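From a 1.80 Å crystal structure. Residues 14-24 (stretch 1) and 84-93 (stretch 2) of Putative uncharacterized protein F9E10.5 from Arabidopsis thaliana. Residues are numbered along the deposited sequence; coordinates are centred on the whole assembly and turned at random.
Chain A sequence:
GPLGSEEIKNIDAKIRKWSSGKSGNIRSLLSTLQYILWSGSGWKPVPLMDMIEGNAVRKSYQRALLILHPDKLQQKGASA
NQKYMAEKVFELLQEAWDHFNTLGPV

Stretch 1, residues 14-24: KIRKWSSGKSG
Stretch 2 (84-93) YMAEKVFELL

Residues 14-19 end a helix that begins earlier in the chain, while 84-93 lie wholly within a second helix that extends beyond both ends. The axes run in broadly the same N-to-C direction, crossing at -27° with a closest approach of 10.9 Å. Register is set by Ile15 CA to Val89 CA at 7.3 Å and Ser23 CA to Leu92 CA at 6.6 Å. Helical phi/psi holds through Ser19 (-89/-13); Ser20 departs at -54/126. Gly21 (73/10) and Gly24 (85/-6) take positive phi, which favours glycine, and Lys22 N donates to Ser19 O at 2.8 Å, closing the turn that contains Gly21.

No direct hydrogen bond crosses the contact; its side chains meet through apolar packing, burying 349 Å² over both sides. Ile15 (chi1 m, chi2 t) is a knob in the hole formed by Met85, Lys88, Val89 and Leu92. Its CD1 reaches Lys88 CB at 3.5 Å and Met85 CG at 3.9 Å, while Ile15 CG2 meets Leu92 CD1 at 3.9 Å. Lys88 (m, m, t, t) starts toward the first helix, but its end leads away, and Lys88 NZ forms a long salt bridge with Glu87 OE1 at 3.9 Å. One turn after Ile15, Ser19 CB packs 3.7 Å from Leu92 CD1; the p rotamer returns Ser19 OG to Ile15 O (3.0 Å), satisfying the hydroxyl within its own helix. Trp18 (chi1 t, chi2 83°) presents its ring edge to Leu92, CZ3 to CD1 4.3 Å, and Trp18 CZ3 lies 4.4 Å from Val89 CG1. Leu92 (m, t) thus touches both segments of stretch 1, since its CD2 also approaches Ser23 CB at 4.4 Å. Beyond it, one water bridges the backbones, accepting from Gly24 N and donating to Leu92 O, each 2.8 Å from the water oxygen.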

# COMPACT_ATOMS: atom_id res chain seq x y z
N LYS A 14 -9.95 8.85 -1.15
CA LYS A 14 -9.60 7.79 -2.09
C LYS A 14 -9.05 6.58 -1.36
O LYS A 14 -9.37 5.45 -1.71
CB LYS A 14 -8.64 8.22 -3.19
CG LYS A 14 -8.51 7.11 -4.27
CD LYS A 14 -7.63 7.54 -5.41
CE LYS A 14 -7.68 6.57 -6.59
NZ LYS A 14 -6.74 7.05 -7.66
N ILE A 15 -8.25 6.82 -0.33
CA ILE A 15 -7.72 5.70 0.41
C ILE A 15 -8.83 4.94 1.15
O ILE A 15 -8.82 3.71 1.16
CB ILE A 15 -6.61 6.13 1.37
CG1 ILE A 15 -5.42 6.61 0.54
CG2 ILE A 15 -6.21 4.91 2.24
CD1 ILE A 15 -4.41 7.34 1.36
N ARG A 16 -9.81 5.68 1.68
CA ARG A 16 -10.97 5.04 2.36
C ARG A 16 -11.78 4.17 1.41
O ARG A 16 -12.16 3.05 1.77
CB ARG A 16 -11.89 6.08 3.01
CG ARG A 16 -11.42 6.58 4.37
CD ARG A 16 -12.45 7.54 5.00
NE ARG A 16 -13.00 8.54 4.07
CZ ARG A 16 -12.67 9.84 4.08
NH1 ARG A 16 -11.80 10.28 4.95
NH2 ARG A 16 -13.21 10.68 3.22
N LYS A 17 -12.02 4.66 0.20
CA LYS A 17 -12.83 3.96 -0.79
C LYS A 17 -12.04 2.74 -1.23
O LYS A 17 -12.57 1.64 -1.28
CB LYS A 17 -13.20 4.88 -1.96
CG LYS A 17 -13.74 4.18 -3.20
CD LYS A 17 -13.60 5.03 -4.48
CE LYS A 17 -12.14 5.48 -4.81
NZ LYS A 17 -11.01 4.48 -4.61
N TRP A 18 -10.74 2.92 -1.43
CA TRP A 18 -9.89 1.81 -1.88
C TRP A 18 -9.77 0.69 -0.83
O TRP A 18 -9.82 -0.50 -1.17
CB TRP A 18 -8.55 2.32 -2.35
CG TRP A 18 -7.57 1.19 -2.69
CD1 TRP A 18 -7.49 0.50 -3.87
CD2 TRP A 18 -6.53 0.69 -1.87
NE1 TRP A 18 -6.51 -0.45 -3.80
CE2 TRP A 18 -5.90 -0.35 -2.57
CE3 TRP A 18 -6.09 1.01 -0.58
CZ2 TRP A 18 -4.82 -1.06 -2.04
CZ3 TRP A 18 -5.06 0.29 -0.05
CH2 TRP A 18 -4.43 -0.73 -0.77
N SER A 19 -9.67 1.04 0.43
CA SER A 19 -9.32 0.07 1.44
C SER A 19 -10.56 -0.61 2.00
O SER A 19 -10.45 -1.60 2.74
CB SER A 19 -8.51 0.72 2.56
OG SER A 19 -9.26 1.70 3.28
N SER A 20 -11.72 -0.04 1.70
CA SER A 20 -12.99 -0.55 2.27
C SER A 20 -13.16 -2.03 2.01
O SER A 20 -13.13 -2.47 0.85
CB SER A 20 -14.19 0.14 1.65
OG SER A 20 -15.36 -0.28 2.35
N GLY A 21 -13.39 -2.78 3.08
CA GLY A 21 -13.62 -4.23 3.00
C GLY A 21 -12.35 -5.00 2.69
O GLY A 21 -12.40 -6.21 2.42
N LYS A 22 -11.22 -4.30 2.75
CA LYS A 22 -9.90 -4.94 2.55
C LYS A 22 -9.06 -4.89 3.80
O LYS A 22 -8.05 -5.56 3.90
CB LYS A 22 -9.14 -4.23 1.44
CG LYS A 22 -9.84 -4.23 0.10
CD LYS A 22 -8.92 -3.57 -0.91
CE LYS A 22 -9.58 -3.51 -2.25
NZ LYS A 22 -8.89 -2.51 -3.12
N SER A 23 -9.40 -3.99 4.72
CA SER A 23 -8.53 -3.78 5.85
C SER A 23 -8.24 -5.08 6.60
O SER A 23 -9.11 -5.95 6.75
CB SER A 23 -9.05 -2.66 6.77
OG SER A 23 -9.83 -3.21 7.82
N GLY A 24 -6.97 -5.27 6.97
CA GLY A 24 -6.52 -6.43 7.69
C GLY A 24 -6.18 -7.63 6.82
O GLY A 24 -5.75 -8.64 7.32
N TYR A 84 2.55 11.49 2.22
CA TYR A 84 1.30 11.38 2.95
C TYR A 84 0.44 10.18 2.52
O TYR A 84 0.03 9.36 3.36
CB TYR A 84 0.50 12.69 2.84
CG TYR A 84 -0.78 12.67 3.63
CD1 TYR A 84 -0.81 13.07 4.98
CD2 TYR A 84 -1.93 12.10 3.10
CE1 TYR A 84 -2.01 13.04 5.70
CE2 TYR A 84 -3.12 12.09 3.79
CZ TYR A 84 -3.16 12.53 5.10
OH TYR A 84 -4.34 12.44 5.82
N MET A 85 0.20 10.02 1.21
CA MET A 85 -0.61 8.92 0.71
C MET A 85 0.04 7.60 1.11
O MET A 85 -0.65 6.68 1.58
CB MET A 85 -0.70 9.02 -0.82
CG MET A 85 -2.00 8.60 -1.38
SD MET A 85 -1.93 8.77 -3.17
CE MET A 85 -1.50 7.08 -3.54
N ALA A 86 1.35 7.52 0.92
CA ALA A 86 2.09 6.28 1.22
C ALA A 86 1.98 5.93 2.71
O ALA A 86 1.89 4.79 3.06
CB ALA A 86 3.54 6.43 0.84
N GLU A 87 2.07 6.94 3.57
CA GLU A 87 2.02 6.68 5.00
C GLU A 87 0.67 6.02 5.35
O GLU A 87 0.62 5.04 6.14
CB GLU A 87 2.19 7.99 5.77
CG GLU A 87 2.00 7.89 7.28
CD GLU A 87 2.07 9.27 7.97
OE1 GLU A 87 1.03 9.72 8.49
OE2 GLU A 87 3.12 9.95 7.91
N LYS A 88 -0.40 6.50 4.73
CA LYS A 88 -1.71 5.88 5.00
C LYS A 88 -1.77 4.47 4.47
O LYS A 88 -2.29 3.59 5.14
CB LYS A 88 -2.84 6.70 4.44
CG LYS A 88 -2.91 8.09 5.01
CD LYS A 88 -3.04 8.06 6.51
CE LYS A 88 -2.91 9.49 7.05
NZ LYS A 88 -2.91 9.50 8.53
N VAL A 89 -1.28 4.24 3.25
CA VAL A 89 -1.33 2.90 2.68
C VAL A 89 -0.42 1.94 3.44
O VAL A 89 -0.77 0.77 3.73
CB VAL A 89 -0.98 2.94 1.18
CG1 VAL A 89 -0.90 1.54 0.63
CG2 VAL A 89 -2.05 3.78 0.42
N PHE A 90 0.74 2.45 3.84
CA PHE A 90 1.73 1.66 4.55
C PHE A 90 1.18 1.23 5.90
O PHE A 90 1.42 0.11 6.32
CB PHE A 90 3.01 2.49 4.73
CG PHE A 90 4.16 1.71 5.26
CD1 PHE A 90 4.72 0.68 4.51
CD2 PHE A 90 4.66 1.96 6.51
CE1 PHE A 90 5.78 -0.02 4.98
CE2 PHE A 90 5.74 1.20 7.01
CZ PHE A 90 6.27 0.23 6.26
N GLU A 91 0.50 2.14 6.60
CA GLU A 91 -0.20 1.75 7.86
C GLU A 91 -1.13 0.55 7.65
O GLU A 91 -1.11 -0.40 8.46
CB GLU A 91 -1.01 2.91 8.43
CG GLU A 91 -0.17 4.03 8.97
CD GLU A 91 -1.03 5.16 9.54
OE1 GLU A 91 -2.28 5.18 9.32
OE2 GLU A 91 -0.45 6.02 10.23
N LEU A 92 -1.92 0.57 6.57
CA LEU A 92 -2.85 -0.53 6.26
C LEU A 92 -2.09 -1.80 5.98
O LEU A 92 -2.44 -2.85 6.51
CB LEU A 92 -3.75 -0.19 5.08
CG LEU A 92 -4.76 0.93 5.34
CD1 LEU A 92 -5.22 1.56 4.03
CD2 LEU A 92 -5.96 0.43 6.15
N LEU A 93 -1.01 -1.68 5.21
CA LEU A 93 -0.20 -2.85 4.84
C LEU A 93 0.41 -3.48 6.09
O LEU A 93 0.35 -4.71 6.27
CB LEU A 93 0.88 -2.46 3.83
CG LEU A 93 0.35 -2.26 2.41
CD1 LEU A 93 1.49 -1.90 1.47
CD2 LEU A 93 -0.35 -3.51 1.86
O HOH W 1 -5.17 -3.16 7.01